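Local coordinates for protein bromoperoxidase A1 (Streptomyces aureofaciens, PDB 1A8Q) that is a cofactor-free haloperoxidase of the alpha/beta hydrolase superfamily that brominates and chlorinates, and may act in 7-chlorotetracycline biosynthesis, at residues A[56-69]-A[186-199]. Residues are numbered along the deposited sequence; the frame is centred on the assembly and turned at random.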
loop_
_atom_site.group_PDB
_atom_site.type_symbol
_atom_site.label_atom_id
_atom_site.label_comp_id
_atom_site.label_asym_id
_atom_site.label_seq_id
_atom_site.Cartn_x
_atom_site.Cartn_y
_atom_site.Cartn_z
ATOM N N GLY A 56 -13.500 5.663 2.481
ATOM C CA GLY A 56 -13.462 6.590 1.349
ATOM C C GLY A 56 -12.898 6.076 0.038
ATOM O O GLY A 56 -12.683 6.854 -0.884
ATOM N N HIS A 57 -12.702 4.753 -0.110
ATOM C CA HIS A 57 -12.174 4.172 -1.329
ATOM C C HIS A 57 -13.071 2.948 -1.648
ATOM O O HIS A 57 -13.682 2.394 -0.724
ATOM C CB HIS A 57 -10.718 3.666 -1.130
ATOM C CG HIS A 57 -9.691 4.737 -0.829
ATOM N ND1 HIS A 57 -9.680 5.492 0.327
ATOM C CD2 HIS A 57 -8.634 5.132 -1.572
ATOM C CE1 HIS A 57 -8.686 6.354 0.282
ATOM N NE2 HIS A 57 -8.044 6.175 -0.872
ATOM N N GLY A 58 -13.069 2.591 -2.906
ATOM C CA GLY A 58 -13.783 1.363 -3.313
ATOM C C GLY A 58 -15.230 1.389 -2.869
ATOM O O GLY A 58 -15.957 2.336 -3.207
ATOM N N HIS A 59 -15.663 0.367 -2.144
ATOM C CA HIS A 59 -17.029 0.242 -1.675
ATOM C C HIS A 59 -17.151 0.520 -0.185
ATOM O O HIS A 59 -18.206 0.223 0.406
ATOM C CB HIS A 59 -17.560 -1.193 -1.888
ATOM C CG HIS A 59 -17.794 -1.491 -3.340
ATOM N ND1 HIS A 59 -18.699 -0.859 -4.131
ATOM C CD2 HIS A 59 -17.183 -2.440 -4.093
ATOM C CE1 HIS A 59 -18.646 -1.353 -5.365
ATOM N NE2 HIS A 59 -17.741 -2.317 -5.338
ATOM N N SER A 60 -16.110 1.120 0.421
ATOM C CA SER A 60 -16.286 1.481 1.834
ATOM C C SER A 60 -17.030 2.825 1.966
ATOM O O SER A 60 -17.188 3.520 0.967
ATOM C CB SER A 60 -14.907 1.669 2.511
ATOM O OG SER A 60 -14.317 0.376 2.613
ATOM N N THR A 61 -17.486 3.148 3.158
ATOM C CA THR A 61 -18.255 4.436 3.284
ATOM C C THR A 61 -17.498 5.589 2.706
ATOM O O THR A 61 -16.324 5.830 2.993
ATOM C CB THR A 61 -18.554 4.681 4.770
ATOM O OG1 THR A 61 -19.175 3.561 5.362
ATOM C CG2 THR A 61 -19.493 5.891 4.965
ATOM N N PRO A 62 -18.135 6.470 1.910
ATOM C CA PRO A 62 -17.528 7.650 1.358
ATOM C C PRO A 62 -17.486 8.746 2.430
ATOM O O PRO A 62 -18.275 9.695 2.445
ATOM C CB PRO A 62 -18.471 8.061 0.208
ATOM C CG PRO A 62 -19.792 7.472 0.567
ATOM C CD PRO A 62 -19.503 6.207 1.374
ATOM N N VAL A 63 -16.573 8.591 3.391
ATOM C CA VAL A 63 -16.450 9.497 4.528
ATOM C C VAL A 63 -15.781 10.804 4.166
ATOM O O VAL A 63 -15.021 10.923 3.214
ATOM C CB VAL A 63 -15.670 8.876 5.712
ATOM C CG1 VAL A 63 -16.333 7.618 6.249
ATOM C CG2 VAL A 63 -14.230 8.555 5.294
ATOM N N TRP A 64 -16.066 11.793 5.064
ATOM C CA TRP A 64 -15.399 13.077 4.944
ATOM C C TRP A 64 -14.069 13.072 5.751
ATOM O O TRP A 64 -13.138 13.719 5.280
ATOM C CB TRP A 64 -16.297 14.175 5.602
ATOM C CG TRP A 64 -15.609 15.510 5.655
ATOM C CD1 TRP A 64 -15.230 16.148 6.809
ATOM C CD2 TRP A 64 -15.139 16.288 4.570
ATOM N NE1 TRP A 64 -14.549 17.305 6.491
ATOM C CE2 TRP A 64 -14.476 17.415 5.125
ATOM C CE3 TRP A 64 -15.203 16.226 3.175
ATOM C CZ2 TRP A 64 -13.893 18.398 4.339
ATOM C CZ3 TRP A 64 -14.629 17.190 2.382
ATOM C CH2 TRP A 64 -14.004 18.302 2.981
ATOM N N ASP A 65 -14.146 12.449 6.912
ATOM C CA ASP A 65 -13.029 12.686 7.842
ATOM C C ASP A 65 -12.218 11.424 8.095
ATOM O O ASP A 65 -12.579 10.346 7.643
ATOM C CB ASP A 65 -13.620 13.105 9.215
ATOM C CG ASP A 65 -14.925 12.426 9.490
ATOM O OD1 ASP A 65 -15.090 11.188 9.518
ATOM O OD2 ASP A 65 -15.919 13.210 9.646
ATOM N N GLY A 66 -11.155 11.651 8.883
ATOM C CA GLY A 66 -10.356 10.480 9.261
ATOM C C GLY A 66 -9.359 10.036 8.228
ATOM O O GLY A 66 -8.920 8.858 8.310
ATOM N N TYR A 67 -8.910 10.884 7.316
ATOM C CA TYR A 67 -7.888 10.494 6.337
ATOM C C TYR A 67 -6.493 10.758 6.941
ATOM O O TYR A 67 -5.772 11.662 6.511
ATOM C CB TYR A 67 -8.092 11.282 5.045
ATOM C CG TYR A 67 -9.373 10.858 4.325
ATOM C CD1 TYR A 67 -9.475 9.597 3.732
ATOM C CD2 TYR A 67 -10.441 11.734 4.220
ATOM C CE1 TYR A 67 -10.643 9.194 3.108
ATOM C CE2 TYR A 67 -11.609 11.365 3.553
ATOM C CZ TYR A 67 -11.707 10.106 3.015
ATOM O OH TYR A 67 -12.852 9.727 2.338
ATOM N N ASP A 68 -6.164 9.944 7.956
ATOM C CA ASP A 68 -4.872 10.071 8.644
ATOM C C ASP A 68 -4.452 8.656 9.054
ATOM O O ASP A 68 -5.309 7.784 9.244
ATOM C CB ASP A 68 -4.998 10.957 9.879
ATOM C CG ASP A 68 -5.954 10.423 10.909
ATOM O OD1 ASP A 68 -5.525 9.648 11.774
ATOM O OD2 ASP A 68 -7.162 10.727 10.893
ATOM N N PHE A 69 -3.152 8.466 9.273
ATOM C CA PHE A 69 -2.704 7.086 9.549
ATOM C C PHE A 69 -3.195 6.486 10.831
ATOM O O PHE A 69 -3.265 5.253 10.932
ATOM C CB PHE A 69 -1.161 7.008 9.418
ATOM C CG PHE A 69 -0.772 7.094 7.959
ATOM C CD1 PHE A 69 -0.977 5.996 7.164
ATOM C CD2 PHE A 69 -0.231 8.248 7.422
ATOM C CE1 PHE A 69 -0.613 6.046 5.821
ATOM C CE2 PHE A 69 0.145 8.277 6.084
ATOM C CZ PHE A 69 -0.076 7.186 5.262
ATOM N N ALA A 186 -13.648 5.598 -7.701
ATOM C CA ALA A 186 -14.432 5.278 -6.533
ATOM C C ALA A 186 -13.890 5.981 -5.285
ATOM O O ALA A 186 -14.540 5.834 -4.235
ATOM C CB ALA A 186 -14.416 3.765 -6.258
ATOM N N GLN A 187 -12.787 6.715 -5.417
ATOM C CA GLN A 187 -12.285 7.375 -4.192
ATOM C C GLN A 187 -12.962 8.753 -3.988
ATOM O O GLN A 187 -13.109 9.457 -4.984
ATOM C CB GLN A 187 -10.803 7.587 -4.411
ATOM C CG GLN A 187 -10.072 8.241 -3.218
ATOM C CD GLN A 187 -8.670 8.673 -3.579
ATOM O OE1 GLN A 187 -7.650 8.300 -2.895
ATOM N NE2 GLN A 187 -8.521 9.485 -4.582
ATOM N N THR A 188 -13.204 9.111 -2.733
ATOM C CA THR A 188 -13.775 10.465 -2.543
ATOM C C THR A 188 -12.751 11.493 -2.951
ATOM O O THR A 188 -11.518 11.335 -2.856
ATOM C CB THR A 188 -14.167 10.732 -1.088
ATOM O OG1 THR A 188 -12.958 10.641 -0.307
ATOM C CG2 THR A 188 -15.180 9.713 -0.600
ATOM N N ILE A 189 -13.217 12.718 -3.313
ATOM C CA ILE A 189 -12.239 13.752 -3.685
ATOM C C ILE A 189 -11.451 14.214 -2.457
ATOM O O ILE A 189 -10.247 14.435 -2.604
ATOM C CB ILE A 189 -12.944 14.969 -4.351
ATOM C CG1 ILE A 189 -11.879 15.861 -5.002
ATOM C CG2 ILE A 189 -13.843 15.644 -3.318
ATOM C CD1 ILE A 189 -12.483 16.964 -5.898
ATOM N N GLU A 190 -12.043 14.155 -1.270
ATOM C CA GLU A 190 -11.358 14.595 -0.046
ATOM C C GLU A 190 -10.311 13.545 0.318
ATOM O O GLU A 190 -9.218 13.921 0.743
ATOM C CB GLU A 190 -12.380 14.764 1.068
ATOM C CG GLU A 190 -11.793 15.286 2.392
ATOM C CD GLU A 190 -11.162 16.640 2.338
ATOM O OE1 GLU A 190 -11.070 17.313 1.282
ATOM O OE2 GLU A 190 -10.617 17.041 3.409
ATOM N N GLY A 191 -10.631 12.273 0.106
ATOM C CA GLY A 191 -9.587 11.247 0.387
ATOM C C GLY A 191 -8.446 11.393 -0.612
ATOM O O GLY A 191 -7.253 11.176 -0.277
ATOM N N GLY A 192 -8.753 11.757 -1.848
ATOM C CA GLY A 192 -7.767 12.005 -2.886
ATOM C C GLY A 192 -6.719 13.016 -2.412
ATOM O O GLY A 192 -5.506 12.745 -2.381
ATOM N N VAL A 193 -7.194 14.173 -1.963
ATOM C CA VAL A 193 -6.244 15.213 -1.503
ATOM C C VAL A 193 -5.707 15.017 -0.108
ATOM O O VAL A 193 -4.480 15.163 0.099
ATOM C CB VAL A 193 -6.947 16.607 -1.561
ATOM C CG1 VAL A 193 -7.409 16.895 -2.990
ATOM C CG2 VAL A 193 -8.088 16.717 -0.593
ATOM N N ARG A 194 -6.456 14.571 0.899
ATOM C CA ARG A 194 -5.956 14.470 2.255
ATOM C C ARG A 194 -4.936 13.332 2.377
ATOM O O ARG A 194 -4.029 13.429 3.223
ATOM C CB ARG A 194 -7.055 14.149 3.275
ATOM C CG ARG A 194 -8.048 15.281 3.510
ATOM C CD ARG A 194 -7.478 16.224 4.596
ATOM N NE ARG A 194 -6.402 17.011 4.000
ATOM C CZ ARG A 194 -6.621 18.079 3.235
ATOM N NH1 ARG A 194 -7.881 18.439 3.010
ATOM N NH2 ARG A 194 -5.622 18.793 2.702
ATOM N N CYS A 195 -5.131 12.279 1.553
ATOM C CA CYS A 195 -4.100 11.219 1.647
ATOM C C CYS A 195 -2.751 11.744 1.187
ATOM O O CYS A 195 -1.725 11.228 1.715
ATOM C CB CYS A 195 -4.485 10.048 0.719
ATOM S SG CYS A 195 -5.748 9.006 1.525
ATOM N N VAL A 196 -2.653 12.667 0.248
ATOM C CA VAL A 196 -1.371 13.215 -0.171
ATOM C C VAL A 196 -0.656 13.874 1.012
ATOM O O VAL A 196 0.542 13.637 1.239
ATOM C CB VAL A 196 -1.529 14.247 -1.299
ATOM C CG1 VAL A 196 -0.163 14.775 -1.737
ATOM C CG2 VAL A 196 -2.213 13.537 -2.479
ATOM N N ASP A 197 -1.368 14.710 1.746
ATOM C CA ASP A 197 -0.806 15.360 2.936
ATOM C C ASP A 197 -0.320 14.281 3.910
ATOM O O ASP A 197 0.736 14.431 4.531
ATOM C CB ASP A 197 -1.810 16.237 3.673
ATOM C CG ASP A 197 -2.072 17.563 2.978
ATOM O OD1 ASP A 197 -1.270 18.007 2.166
ATOM O OD2 ASP A 197 -3.125 18.183 3.250
ATOM N N ALA A 198 -1.149 13.248 4.100
ATOM C CA ALA A 198 -0.713 12.231 5.050
ATOM C C ALA A 198 0.507 11.488 4.516
ATOM O O ALA A 198 1.413 11.252 5.337
ATOM C CB ALA A 198 -1.841 11.244 5.338
ATOM N N PHE A 199 0.495 11.006 3.267
ATOM C CA PHE A 199 1.636 10.143 2.891
ATOM C C PHE A 199 2.901 10.915 2.591
ATOM O O PHE A 199 3.989 10.336 2.703
ATOM C CB PHE A 199 1.261 9.205 1.748
ATOM C CG PHE A 199 1.034 9.720 0.365
ATOM C CD1 PHE A 199 1.995 10.343 -0.394
ATOM C CD2 PHE A 199 -0.196 9.424 -0.254
ATOM C CE1 PHE A 199 1.787 10.717 -1.709
ATOM C CE2 PHE A 199 -0.418 9.833 -1.550
ATOM C CZ PHE A 199 0.542 10.454 -2.299
HETATM O O HOH W 1 -15.778 6.686 -1.773
HETATM O O HOH W 2 -11.156 15.636 5.696
HETATM O O HOH W 3 -4.414 13.805 6.559
#
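Two hydroxyls in series, on Y67 and T188, tie a loop of the alpha/beta hydrolase fold to the start of a helix, a worked example of an N-cap whose hydroxyl also bonds across a tertiary contact. T188 OG1 donates to Y67 OH at 2.8 Å and accepts from G191 N, the capping bond of helix 189-201; Y67 OH passes its own proton to V63 O at 2.6 Å. Each hydroxyl thus both gives and takes, and the chain of bonds joins the helix cap to the loop between strand 48-52 and helix 69-82. With chi1 at 62°, T188 OG1 lies between the backbone N and the carbonyl carbon, and CG2 is left to meet P62 CA. The backbone of the same threonine adds a second tie: T188 N donates to G56 O, 3.0 Å away, with an N-H...O angle of 162°.

One face of the Y67 ring receives G191 CA over its middle, a CH-pi contact 3.5 Å from the centroid, and Y67 CB abuts R194 CB. Farther out, W64, its CG anti to the backbone N, receives E190 CG over one face of its six-membered ring, a second CH-pi contact, with the carboxylate plane only 14° from that of the indole. That carboxylate is also held by R194 NH1, while R194 NH2 bonds D197 OD2, and a water links E190 OE2 to W64 O. H57, anchored by ND1 to R55 O, takes Q187 CG over one ring face. Helix 189-201 brings the side chain of F199 to about 6 Å from that of S94 of the catalytic triad. Nearby, the ring of F69 presents its edge to the helix, CE2 lying 3.3 Å from A198 O.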